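Local coordinates for histidine acid phosphatase (Bifidobacterium longum subsp. infantis, PDB 6RXE), which probably removes phosphate groups from inositol polyphosphates such as phytate, and also from 2,3-bisphosphoglycerate, at residues D186-H191 and R396-E401; H191-P196 and D209-Y214. All coordinates share one frame; numbering follows the deposited sequence.

Contact 1. Residues D186-H191 and R396-E401; sequences DTLYFH and RFAHAE. With IHS (D-myo-inositol-hexasulphate), chain C.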
ATOM      1  N   ASP A 186       2.311  -2.256 -16.121  1.00 11.65           N
ATOM      2  CA  ASP A 186       3.137  -3.458 -16.141  1.00 11.58           C
ATOM      3  C   ASP A 186       4.158  -3.462 -15.010  1.00 10.05           C
ATOM      4  O   ASP A 186       4.546  -4.535 -14.537  1.00 10.58           O
ATOM      5  CB  ASP A 186       3.842  -3.610 -17.490  1.00 12.28           C
ATOM      6  CG  ASP A 186       2.905  -4.080 -18.592  1.00 17.19           C
ATOM      7  OD1 ASP A 186       1.703  -4.299 -18.318  1.00 15.00           O
ATOM      8  OD2 ASP A 186       3.379  -4.255 -19.733  1.00 19.78           O
ATOM      9  N   THR A 187       4.607  -2.286 -14.564  1.00  8.37           N
ATOM     10  CA  THR A 187       5.514  -2.195 -13.427  1.00  7.50           C
ATOM     11  C   THR A 187       4.855  -1.653 -12.164  1.00  8.82           C
ATOM     12  O   THR A 187       5.435  -1.789 -11.080  1.00  7.39           O
ATOM     13  CB  THR A 187       6.726  -1.314 -13.763  1.00  6.87           C
ATOM     14  OG1 THR A 187       6.299   0.041 -13.967  1.00  9.29           O
ATOM     15  CG2 THR A 187       7.435  -1.823 -15.016  1.00  8.14           C
ATOM     16  N   LEU A 188       3.667  -1.052 -12.267  1.00 10.14           N
ATOM     17  CA  LEU A 188       3.008  -0.436 -11.123  1.00  5.99           C
ATOM     18  C   LEU A 188       1.639  -1.027 -10.822  1.00  9.03           C
ATOM     19  O   LEU A 188       0.947  -0.530  -9.923  1.00 11.09           O
ATOM     20  CB  LEU A 188       2.869   1.076 -11.343  1.00  8.58           C
ATOM     21  CG  LEU A 188       4.181   1.825 -11.569  1.00  9.33           C
ATOM     22  CD1 LEU A 188       3.921   3.303 -11.867  1.00  7.21           C
ATOM     23  CD2 LEU A 188       5.083   1.660 -10.355  1.00  7.90           C
ATOM     24  N   TYR A 189       1.225  -2.064 -11.549  1.00  7.52           N
ATOM     25  CA  TYR A 189      -0.049  -2.737 -11.311  1.00  9.60           C
ATOM     26  C   TYR A 189       0.043  -4.174 -11.809  1.00  8.79           C
ATOM     27  O   TYR A 189      -0.874  -4.686 -12.460  1.00  6.46           O
ATOM     28  CB  TYR A 189      -1.210  -2.001 -11.988  1.00  7.83           C
ATOM     29  CG  TYR A 189      -2.532  -2.101 -11.247  1.00 12.11           C
ATOM     30  CD1 TYR A 189      -2.742  -1.407 -10.060  1.00 10.77           C
ATOM     31  CD2 TYR A 189      -3.569  -2.887 -11.735  1.00 13.73           C
ATOM     32  CE1 TYR A 189      -3.945  -1.493  -9.381  1.00 13.98           C
ATOM     33  CE2 TYR A 189      -4.781  -2.979 -11.059  1.00 15.37           C
ATOM     34  CZ  TYR A 189      -4.960  -2.278  -9.884  1.00 15.91           C
ATOM     35  OH  TYR A 189      -6.159  -2.363  -9.206  1.00 15.47           O
ATOM     36  N   PHE A 190       1.157  -4.836 -11.506  1.00  9.47           N
ATOM     37  CA  PHE A 190       1.485  -6.146 -12.057  1.00  8.44           C
ATOM     38  C   PHE A 190       0.733  -7.295 -11.396  1.00  9.84           C
ATOM     39  O   PHE A 190       0.906  -8.443 -11.816  1.00  9.50           O
ATOM     40  CB  PHE A 190       2.998  -6.373 -11.951  1.00  6.25           C
ATOM     41  CG  PHE A 190       3.575  -6.034 -10.599  1.00  7.09           C
ATOM     42  CD1 PHE A 190       3.165  -6.698  -9.456  1.00  7.97           C
ATOM     43  CD2 PHE A 190       4.513  -5.023 -10.474  1.00  9.18           C
ATOM     44  CE1 PHE A 190       3.690  -6.382  -8.220  1.00 10.19           C
ATOM     45  CE2 PHE A 190       5.043  -4.699  -9.240  1.00  8.74           C
ATOM     46  CZ  PHE A 190       4.624  -5.381  -8.107  1.00  8.06           C
ATOM     47  N   HIS A 191      -0.094  -7.025 -10.385  1.00 10.78           N
ATOM     48  CA  HIS A 191      -0.770  -8.085  -9.647  1.00 12.20           C
ATOM     49  C   HIS A 191      -2.139  -8.445 -10.209  1.00 14.07           C
ATOM     50  O   HIS A 191      -2.738  -9.422  -9.747  1.00 13.61           O
ATOM     51  CB  HIS A 191      -0.924  -7.690  -8.175  1.00 10.31           C
ATOM     52  CG  HIS A 191      -1.716  -6.439  -7.968  1.00 11.36           C
ATOM     53  ND1 HIS A 191      -1.264  -5.197  -8.360  1.00 12.07           N
ATOM     54  CD2 HIS A 191      -2.934  -6.236  -7.412  1.00 12.13           C
ATOM     55  CE1 HIS A 191      -2.169  -4.284  -8.055  1.00  9.87           C
ATOM     56  NE2 HIS A 191      -3.192  -4.889  -7.478  1.00 14.88           N
ATOM     57  N   ARG A 396       7.851   6.900  -9.569  1.00  8.04           N
ATOM     58  CA  ARG A 396       6.680   6.078  -9.833  1.00  6.74           C
ATOM     59  C   ARG A 396       5.736   6.080  -8.637  1.00  7.20           C
ATOM     60  O   ARG A 396       6.174   6.081  -7.481  1.00  6.96           O
ATOM     61  CB  ARG A 396       7.087   4.640 -10.163  1.00  6.45           C
ATOM     62  CG  ARG A 396       8.262   4.509 -11.121  1.00  6.61           C
ATOM     63  CD  ARG A 396       8.882   3.121 -10.994  1.00  7.35           C
ATOM     64  NE  ARG A 396       9.935   2.853 -11.973  1.00  8.94           N
ATOM     65  CZ  ARG A 396      11.225   3.118 -11.785  1.00  9.21           C
ATOM     66  NH1 ARG A 396      11.637   3.681 -10.655  1.00  4.96           N
ATOM     67  NH2 ARG A 396      12.108   2.817 -12.734  1.00  9.16           N
ATOM     68  N   PHE A 397       4.437   6.050  -8.922  1.00  5.71           N
ATOM     69  CA  PHE A 397       3.408   6.099  -7.894  1.00  7.57           C
ATOM     70  C   PHE A 397       2.427   4.957  -8.114  1.00  7.70           C
ATOM     71  O   PHE A 397       1.889   4.793  -9.217  1.00 10.06           O
ATOM     72  CB  PHE A 397       2.723   7.471  -7.903  1.00  4.96           C
ATOM     73  CG  PHE A 397       3.679   8.599  -7.624  1.00  5.27           C
ATOM     74  CD1 PHE A 397       4.429   9.161  -8.645  1.00  5.42           C
ATOM     75  CD2 PHE A 397       3.878   9.049  -6.326  1.00  4.65           C
ATOM     76  CE1 PHE A 397       5.337  10.170  -8.383  1.00  6.63           C
ATOM     77  CE2 PHE A 397       4.778  10.062  -6.060  1.00  4.45           C
ATOM     78  CZ  PHE A 397       5.509  10.624  -7.085  1.00  6.56           C
ATOM     79  N   ALA A 398       2.219   4.159  -7.066  1.00  7.65           N
ATOM     80  CA  ALA A 398       1.505   2.892  -7.162  1.00  8.88           C
ATOM     81  C   ALA A 398       0.792   2.545  -5.858  1.00  8.11           C
ATOM     82  O   ALA A 398       0.113   3.396  -5.273  1.00  6.99           O
ATOM     83  CB  ALA A 398       2.467   1.767  -7.557  1.00  8.63           C
ATOM     84  N   HIS A 399       0.943   1.304  -5.389  1.00  7.41           N
ATOM     85  CA  HIS A 399      -0.003   0.736  -4.440  1.00  8.22           C
ATOM     86  C   HIS A 399       0.704  -0.128  -3.404  1.00 10.06           C
ATOM     87  O   HIS A 399       1.872  -0.496  -3.549  1.00  8.38           O
ATOM     88  CB  HIS A 399      -1.061  -0.097  -5.175  1.00  9.24           C
ATOM     89  CG  HIS A 399      -1.782   0.663  -6.242  1.00  9.54           C
ATOM     90  ND1 HIS A 399      -2.941   1.365  -5.998  1.00 12.08           N
ATOM     91  CD2 HIS A 399      -1.484   0.869  -7.547  1.00 10.81           C
ATOM     92  CE1 HIS A 399      -3.340   1.954  -7.110  1.00 10.48           C
ATOM     93  NE2 HIS A 399      -2.472   1.671  -8.065  1.00 12.15           N
ATOM     94  N   ALA A 400      -0.042  -0.456  -2.344  1.00  8.66           N
ATOM     95  CA  ALA A 400       0.430  -1.442  -1.378  1.00  9.71           C
ATOM     96  C   ALA A 400       0.635  -2.797  -2.041  1.00 10.04           C
ATOM     97  O   ALA A 400       1.565  -3.536  -1.690  1.00  8.22           O
ATOM     98  CB  ALA A 400      -0.562  -1.562  -0.221  1.00  8.45           C
ATOM     99  N   GLU A 401      -0.232  -3.139  -3.001  1.00  8.29           N
ATOM    100  CA  GLU A 401      -0.067  -4.366  -3.772  1.00  7.58           C
ATOM    101  C   GLU A 401       1.183  -4.338  -4.636  1.00  7.46           C
ATOM    102  O   GLU A 401       1.606  -5.392  -5.123  1.00  9.35           O
ATOM    103  CB  GLU A 401      -1.275  -4.612  -4.676  1.00 11.85           C
ATOM    104  CG  GLU A 401      -2.626  -4.269  -4.085  1.00 17.88           C
ATOM    105  CD  GLU A 401      -3.010  -5.152  -2.927  1.00 24.24           C
ATOM    106  OE1 GLU A 401      -2.469  -6.271  -2.846  1.00 27.41           O
ATOM    107  OE2 GLU A 401      -3.868  -4.739  -2.115  1.00 21.66           O
TER
HETATM  108  C1  IHS C 601      -7.535  -4.008  -1.649  0.53 13.95           C
HETATM  109  O1  IHS C 601      -8.784  -4.635  -1.402  0.53 16.74           O
HETATM  110  S1  IHS C 601      -8.731  -6.092  -1.005  0.53 14.93           S
HETATM  111  C2  IHS C 601      -7.178  -3.176  -0.448  0.53 13.28           C
HETATM  112  O2  IHS C 601      -7.688  -6.309   0.033  0.53 14.24           O
HETATM  113  S2  IHS C 601      -8.974  -2.242   1.118  0.53 13.12           S
HETATM  114  C3  IHS C 601      -5.839  -2.463  -0.681  0.53 12.27           C
HETATM  115  O3  IHS C 601     -10.072  -6.553  -0.537  0.53 17.74           O
HETATM  116  S3  IHS C 601      -4.626  -2.204   1.482  0.53 12.79           S
HETATM  117  C4  IHS C 601      -5.826  -1.627  -1.952  0.53 12.08           C
HETATM  118  O4  IHS C 601      -8.513  -6.986  -2.225  0.53 14.51           O
HETATM  119  S4  IHS C 601      -4.117   0.296  -2.168  0.53 10.61           S
HETATM  120  C5  IHS C 601      -6.333  -2.396  -3.169  0.53 12.75           C
HETATM  121  S5  IHS C 601      -5.721  -1.676  -5.539  0.53 13.62           S
HETATM  122  C6  IHS C 601      -7.628  -3.141  -2.911  0.53 13.61           C
HETATM  123  S6  IHS C 601      -9.219  -3.733  -4.713  0.53 16.85           S
HETATM  124  O12 IHS C 601      -8.217  -2.230  -0.232  0.53 13.58           O
HETATM  125  O13 IHS C 601      -5.548  -1.633   0.416  0.53 12.08           O
HETATM  126  O14 IHS C 601      -4.441  -1.205  -2.216  0.53 12.45           O
HETATM  127  O15 IHS C 601      -6.552  -1.465  -4.254  0.53 11.54           O
HETATM  128  O16 IHS C 601      -7.904  -3.942  -4.024  0.53 14.71           O
HETATM  129  O22 IHS C 601      -9.088  -3.618   1.712  0.53 12.55           O
HETATM  130  O23 IHS C 601      -5.352  -3.251   2.327  0.53 13.63           O
HETATM  131  O24 IHS C 601      -2.633   0.469  -1.902  0.53  9.65           O
HETATM  132  O25 IHS C 601      -6.326  -2.740  -6.409  0.53 12.48           O
HETATM  133  O26 IHS C 601      -9.223  -2.457  -5.513  0.53 19.33           O
HETATM  134  O32 IHS C 601     -10.351  -1.620   0.934  0.53 12.02           O
HETATM  135  O33 IHS C 601      -3.364  -2.778   0.876  0.53 14.57           O
HETATM  136  O34 IHS C 601      -4.934   1.036  -1.134  0.53  9.46           O
HETATM  137  O35 IHS C 601      -4.295  -1.968  -5.219  0.53 11.18           O
HETATM  138  O36 IHS C 601     -10.377  -3.757  -3.732  0.53 19.04           O
HETATM  139  O42 IHS C 601      -8.188  -1.531   2.191  0.53 10.47           O
HETATM  140  O43 IHS C 601      -4.078  -1.075   2.359  0.53 11.11           O
HETATM  141  O44 IHS C 601      -4.550   0.990  -3.425  0.53  9.00           O
HETATM  142  O45 IHS C 601      -5.819  -0.483  -6.421  0.53 12.50           O
HETATM  143  O46 IHS C 601      -9.547  -4.925  -5.585  0.53 18.10           O
HETATM  144  O   HOH W   1       8.537   1.720 -14.099  1.00 11.74           O

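Contact 2. Residues H191-P196 and D209-Y214; sequences HKVQNP and DIANNY. With IHS (D-myo-inositol-hexasulphate), chain C.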
ATOM      1  N   HIS A 191      -0.094  -7.025 -10.385  1.00 10.78           N
ATOM      2  CA  HIS A 191      -0.770  -8.085  -9.647  1.00 12.20           C
ATOM      3  C   HIS A 191      -2.139  -8.445 -10.209  1.00 14.07           C
ATOM      4  O   HIS A 191      -2.738  -9.422  -9.747  1.00 13.61           O
ATOM      5  CB  HIS A 191      -0.924  -7.690  -8.175  1.00 10.31           C
ATOM      6  CG  HIS A 191      -1.716  -6.439  -7.968  1.00 11.36           C
ATOM      7  ND1 HIS A 191      -1.264  -5.197  -8.360  1.00 12.07           N
ATOM      8  CD2 HIS A 191      -2.934  -6.236  -7.412  1.00 12.13           C
ATOM      9  CE1 HIS A 191      -2.169  -4.284  -8.055  1.00  9.87           C
ATOM     10  NE2 HIS A 191      -3.192  -4.889  -7.478  1.00 14.88           N
ATOM     11  N   LYS A 192      -2.654  -7.692 -11.179  1.00 10.18           N
ATOM     12  CA  LYS A 192      -3.965  -7.958 -11.756  1.00 12.42           C
ATOM     13  C   LYS A 192      -3.895  -7.879 -13.275  1.00 11.62           C
ATOM     14  O   LYS A 192      -3.114  -7.108 -13.837  1.00 10.11           O
ATOM     15  CB  LYS A 192      -5.020  -6.964 -11.250  1.00 13.97           C
ATOM     16  CG  LYS A 192      -5.474  -7.179  -9.816  1.00 14.70           C
ATOM     17  CD  LYS A 192      -6.392  -6.044  -9.387  1.00 19.40           C
ATOM     18  CE  LYS A 192      -6.904  -6.242  -7.972  1.00 21.74           C
ATOM     19  NZ  LYS A 192      -7.679  -5.061  -7.489  1.00 20.81           N
ATOM     20  N   VAL A 193      -4.734  -8.676 -13.939  1.00 10.47           N
ATOM     21  CA  VAL A 193      -4.805  -8.614 -15.396  1.00 12.99           C
ATOM     22  C   VAL A 193      -5.447  -7.305 -15.844  1.00 16.53           C
ATOM     23  O   VAL A 193      -5.003  -6.679 -16.815  1.00 14.75           O
ATOM     24  CB  VAL A 193      -5.560  -9.840 -15.942  1.00 15.82           C
ATOM     25  CG1 VAL A 193      -6.081  -9.570 -17.347  1.00 14.15           C
ATOM     26  CG2 VAL A 193      -4.646 -11.055 -15.931  1.00 10.53           C
ATOM     27  N   GLN A 194      -6.486  -6.863 -15.139  1.00 11.75           N
ATOM     28  CA  GLN A 194      -7.174  -5.621 -15.461  0.53 15.69           C
ATOM     29  C   GLN A 194      -6.379  -4.432 -14.933  1.00 16.20           C
ATOM     30  O   GLN A 194      -5.923  -4.449 -13.786  1.00 14.44           O
ATOM     31  CB  GLN A 194      -8.579  -5.624 -14.851  0.53 17.84           C
ATOM     32  CG  GLN A 194      -9.443  -6.824 -15.222  0.53 19.82           C
ATOM     33  CD  GLN A 194      -9.074  -8.104 -14.476  0.53 22.65           C
ATOM     34  OE1 GLN A 194      -8.463  -8.064 -13.405  0.53 17.48           O
ATOM     35  NE2 GLN A 194      -9.442  -9.248 -15.051  0.53 17.45           N
ATOM     36  N   ASN A 195      -6.225  -3.401 -15.762  1.00 12.81           N
ATOM     37  CA  ASN A 195      -5.522  -2.180 -15.406  1.00 12.35           C
ATOM     38  C   ASN A 195      -6.493  -1.148 -14.845  1.00 12.57           C
ATOM     39  O   ASN A 195      -7.697  -1.203 -15.112  1.00 14.59           O
ATOM     40  CB  ASN A 195      -4.806  -1.618 -16.631  1.00 11.38           C
ATOM     41  CG  ASN A 195      -3.714  -2.535 -17.134  1.00 10.09           C
ATOM     42  OD1 ASN A 195      -3.073  -3.241 -16.355  1.00 11.64           O
ATOM     43  ND2 ASN A 195      -3.491  -2.529 -18.442  1.00 12.98           N
ATOM     44  N   PRO A 196      -6.001  -0.187 -14.056  1.00 11.74           N
ATOM     45  CA  PRO A 196      -6.910   0.814 -13.472  1.00 10.88           C
ATOM     46  C   PRO A 196      -7.651   1.668 -14.489  1.00 13.43           C
ATOM     47  O   PRO A 196      -8.735   2.171 -14.167  1.00 15.76           O
ATOM     48  CB  PRO A 196      -5.977   1.667 -12.602  1.00 13.34           C
ATOM     49  CG  PRO A 196      -4.843   0.753 -12.267  1.00 10.90           C
ATOM     50  CD  PRO A 196      -4.645  -0.094 -13.491  1.00 11.98           C
ATOM     51  N   ASP A 209       0.810 -13.044 -18.166  1.00 13.24           N
ATOM     52  CA  ASP A 209       1.178 -14.315 -17.549  1.00 15.24           C
ATOM     53  C   ASP A 209       1.488 -14.127 -16.068  1.00 14.03           C
ATOM     54  O   ASP A 209       1.020 -14.895 -15.220  1.00 12.29           O
ATOM     55  CB  ASP A 209       2.376 -14.935 -18.271  1.00 12.71           C
ATOM     56  CG  ASP A 209       2.043 -15.411 -19.679  1.00 17.56           C
ATOM     57  OD1 ASP A 209       0.860 -15.685 -19.960  1.00 19.10           O
ATOM     58  OD2 ASP A 209       2.973 -15.530 -20.498  1.00 19.07           O
ATOM     59  N   ILE A 210       2.276 -13.100 -15.742  1.00 15.94           N
ATOM     60  CA  ILE A 210       2.592 -12.798 -14.345  1.00 11.88           C
ATOM     61  C   ILE A 210       1.312 -12.645 -13.537  1.00 11.69           C
ATOM     62  O   ILE A 210       1.098 -13.336 -12.530  1.00 14.00           O
ATOM     63  CB  ILE A 210       3.466 -11.536 -14.258  1.00 10.48           C
ATOM     64  CG1 ILE A 210       4.878 -11.841 -14.762  1.00 14.11           C
ATOM     65  CG2 ILE A 210       3.490 -10.984 -12.831  1.00 10.20           C
ATOM     66  CD1 ILE A 210       5.670 -10.614 -15.117  1.00 11.21           C
ATOM     67  N   ALA A 211       0.423 -11.757 -13.996  1.00  9.66           N
ATOM     68  CA  ALA A 211      -0.781 -11.454 -13.225  1.00  9.92           C
ATOM     69  C   ALA A 211      -1.689 -12.676 -13.098  1.00 16.94           C
ATOM     70  O   ALA A 211      -2.133 -13.026 -11.994  1.00 13.92           O
ATOM     71  CB  ALA A 211      -1.522 -10.284 -13.866  1.00  8.16           C
ATOM     72  N   ASN A 212      -1.965 -13.346 -14.221  1.00 12.76           N
ATOM     73  CA  ASN A 212      -2.899 -14.468 -14.233  1.00 15.06           C
ATOM     74  C   ASN A 212      -2.384 -15.637 -13.399  1.00 15.75           C
ATOM     75  O   ASN A 212      -3.135 -16.224 -12.605  1.00 16.80           O
ATOM     76  CB  ASN A 212      -3.148 -14.915 -15.675  1.00 18.03           C
ATOM     77  CG  ASN A 212      -4.387 -15.785 -15.819  1.00 18.72           C
ATOM     78  OD1 ASN A 212      -5.415 -15.533 -15.196  1.00 20.31           O
ATOM     79  ND2 ASN A 212      -4.283 -16.827 -16.635  1.00 21.49           N
ATOM     80  N   ASN A 213      -1.112 -16.015 -13.592  1.00 14.68           N
ATOM     81  CA  ASN A 213      -0.534 -17.104 -12.813  1.00 14.53           C
ATOM     82  C   ASN A 213      -0.531 -16.775 -11.328  1.00 13.64           C
ATOM     83  O   ASN A 213      -0.786 -17.652 -10.494  1.00 12.32           O
ATOM     84  CB  ASN A 213       0.886 -17.410 -13.296  1.00 13.40           C
ATOM     85  CG  ASN A 213       0.913 -18.008 -14.698  1.00 16.46           C
ATOM     86  OD1 ASN A 213      -0.103 -18.487 -15.199  1.00 18.22           O
ATOM     87  ND2 ASN A 213       2.081 -17.987 -15.330  1.00  9.84           N
ATOM     88  N   TYR A 214      -0.265 -15.514 -10.974  1.00 13.96           N
ATOM     89  CA  TYR A 214      -0.335 -15.130  -9.569  1.00 12.79           C
ATOM     90  C   TYR A 214      -1.738 -15.330  -9.013  1.00 15.59           C
ATOM     91  O   TYR A 214      -1.917 -15.908  -7.931  1.00 14.96           O
ATOM     92  CB  TYR A 214       0.095 -13.676  -9.404  1.00 13.40           C
ATOM     93  CG  TYR A 214      -0.229 -13.117  -8.044  1.00 10.66           C
ATOM     94  CD1 TYR A 214       0.488 -13.511  -6.922  1.00 10.04           C
ATOM     95  CD2 TYR A 214      -1.265 -12.207  -7.877  1.00 15.83           C
ATOM     96  CE1 TYR A 214       0.189 -13.001  -5.667  1.00 13.28           C
ATOM     97  CE2 TYR A 214      -1.572 -11.693  -6.631  1.00 14.24           C
ATOM     98  CZ  TYR A 214      -0.845 -12.094  -5.530  1.00 15.82           C
ATOM     99  OH  TYR A 214      -1.157 -11.580  -4.292  1.00 16.17           O
TER
HETATM  100  C1  IHS C 601      -7.535  -4.008  -1.649  0.53 13.95           C
HETATM  101  O1  IHS C 601      -8.784  -4.635  -1.402  0.53 16.74           O
HETATM  102  S1  IHS C 601      -8.731  -6.092  -1.005  0.53 14.93           S
HETATM  103  C2  IHS C 601      -7.178  -3.176  -0.448  0.53 13.28           C
HETATM  104  O2  IHS C 601      -7.688  -6.309   0.033  0.53 14.24           O
HETATM  105  S2  IHS C 601      -8.974  -2.242   1.118  0.53 13.12           S
HETATM  106  C3  IHS C 601      -5.839  -2.463  -0.681  0.53 12.27           C
HETATM  107  O3  IHS C 601     -10.072  -6.553  -0.537  0.53 17.74           O
HETATM  108  S3  IHS C 601      -4.626  -2.204   1.482  0.53 12.79           S
HETATM  109  C4  IHS C 601      -5.826  -1.627  -1.952  0.53 12.08           C
HETATM  110  O4  IHS C 601      -8.513  -6.986  -2.225  0.53 14.51           O
HETATM  111  S4  IHS C 601      -4.117   0.296  -2.168  0.53 10.61           S
HETATM  112  C5  IHS C 601      -6.333  -2.396  -3.169  0.53 12.75           C
HETATM  113  S5  IHS C 601      -5.721  -1.676  -5.539  0.53 13.62           S
HETATM  114  C6  IHS C 601      -7.628  -3.141  -2.911  0.53 13.61           C
HETATM  115  S6  IHS C 601      -9.219  -3.733  -4.713  0.53 16.85           S
HETATM  116  O12 IHS C 601      -8.217  -2.230  -0.232  0.53 13.58           O
HETATM  117  O13 IHS C 601      -5.548  -1.633   0.416  0.53 12.08           O
HETATM  118  O14 IHS C 601      -4.441  -1.205  -2.216  0.53 12.45           O
HETATM  119  O15 IHS C 601      -6.552  -1.465  -4.254  0.53 11.54           O
HETATM  120  O16 IHS C 601      -7.904  -3.942  -4.024  0.53 14.71           O
HETATM  121  O22 IHS C 601      -9.088  -3.618   1.712  0.53 12.55           O
HETATM  122  O23 IHS C 601      -5.352  -3.251   2.327  0.53 13.63           O
HETATM  123  O24 IHS C 601      -2.633   0.469  -1.902  0.53  9.65           O
HETATM  124  O25 IHS C 601      -6.326  -2.740  -6.409  0.53 12.48           O
HETATM  125  O26 IHS C 601      -9.223  -2.457  -5.513  0.53 19.33           O
HETATM  126  O32 IHS C 601     -10.351  -1.620   0.934  0.53 12.02           O
HETATM  127  O33 IHS C 601      -3.364  -2.778   0.876  0.53 14.57           O
HETATM  128  O34 IHS C 601      -4.934   1.036  -1.134  0.53  9.46           O
HETATM  129  O35 IHS C 601      -4.295  -1.968  -5.219  0.53 11.18           O
HETATM  130  O36 IHS C 601     -10.377  -3.757  -3.732  0.53 19.04           O
HETATM  131  O42 IHS C 601      -8.188  -1.531   2.191  0.53 10.47           O
HETATM  132  O43 IHS C 601      -4.078  -1.075   2.359  0.53 11.11           O
HETATM  133  O44 IHS C 601      -4.550   0.990  -3.425  0.53  9.00           O
HETATM  134  O45 IHS C 601      -5.819  -0.483  -6.421  0.53 12.50           O
HETATM  135  O46 IHS C 601      -9.547  -4.925  -5.585  0.53 18.10           O

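Contact 1. Residues D186-H191 and R396-E401
Arg396 meets Leu188 through its CB, 3.6 Å from Leu188 CD2, and the two side chains cross at about a right angle. The arginine then runs extended to NE, which donates to a water 2.8 Å away. Thr187 OG1 is hydrogen-bonded to the same water. The guanidinium end is engaged elsewhere, in salt bridges of NH2 with Asp377 and Glu40. Phe397 turns its side chain away and presents its O to Leu188 CD1 at 3.7 Å. Ala398 CB lies 3.8 Å from Leu188 CD2. Leu188 CG is anti to the carbonyl carbon (chi1 -58°), and both methyls lean on the strand.

His399, Ala400 and Glu401 match the HAE motif of the MINPP subfamily. Tyr189 turns a ring edge to the face of His399 in an offset edge-to-face pair, planes 71° apart. Near the edge of the imidazole lie Leu188 O and a sulfate oxygen of the bound inositol hexasulphate. His399 ND1 donates to that oxygen, O44, at 3.1 Å and 164°. NE2 is bonded to Ser138, so both nitrogens fix the ring's rotation. Ala400 N, at the start of helix 400-410, donates to O24 of the same sulfate at 2.8 Å. Glu401 CB sits over the centre of the His191 ring, 3.4 Å from its centroid, a CH-pi contact. His191 NE2 is buried without a polar partner.

Strand 391-398 runs parallel to strands 35-44 and 132-137, one on either side. Leu188 also touches Met42 and Gln136 of those neighbours, while Leu374 of helix 372-386 packs against both Phe190 and Arg396.

Contact 2. Residues H191-P196 and D209-Y214
Tyr214 and His191 bring the flat groups to this contact. The Tyr214 ring approaches the His191 carbonyl obliquely, with CD2 3.7 Å from His191 O. The imidazole of His191 has O25 of the inositol hexasulphate in plane at its edge, but NE2 is 3.9 Å from O25 and makes no bond to it. His191 CE1 lies over a face of the Tyr189 ring, toward the rim.

This is loop-on-helix packing in a branch 2 histidine phosphatase fold. The loop after helix 185-188 lies against helix 206-220, in the largely helical part of the chain between strands 181-183 and 391-398. Tyr214 CG is anti to its own N (chi1 168°), and the ring reaches past the loop. Its OH is bonded to the backbone O of Glu356, a residue of a zinc site. His191 O is held by Gln215 NE2, one residue further along the helix.

Lys192 turns its side chain away from the helix and stretches toward the ligand. Its NZ bonds to two sulfates, to O46 at 2.7 Å and to O25 at 2.9 Å. With an alanine here, the two sulfates would probably lose the positive charge that bridges them. The lysine backbone stays on the helix side, where Ala211 CB comes within 3.4 Å of Lys192 C. Lys192 O is hydrogen-bonded to Lys201 NZ.

Val193 adds the apolar part. Its CG2, anti to the carbonyl carbon, packs on Ala211 CB at 3.8 Å. The same methyl lies 3.9 Å from Asn212 N and 4.1 Å from Asn212 CB.

How the contacts relate
Contact 1 is buried, its centre about 9 Å from the centre of the chain. Contact 2 is partly buried and lies about 17 Å from that centre. They share His191, and contact 2 is nested inside the chain loop that contact 1 closes. Contact 1 joins the end of helix 185-188 and the loop after it to the central sheet and to the start of helix 400-410. It mixes aliphatic, aromatic and water-mediated contacts. Contact 2 joins the continuation of that loop to helix 206-220 by small apolar side chains and backbone. Both reach the ligand, contact 1 by a histidine and a backbone N-H, contact 2 by a lysine. Between them, Tyr189 packs on Gln194 O and Pro196.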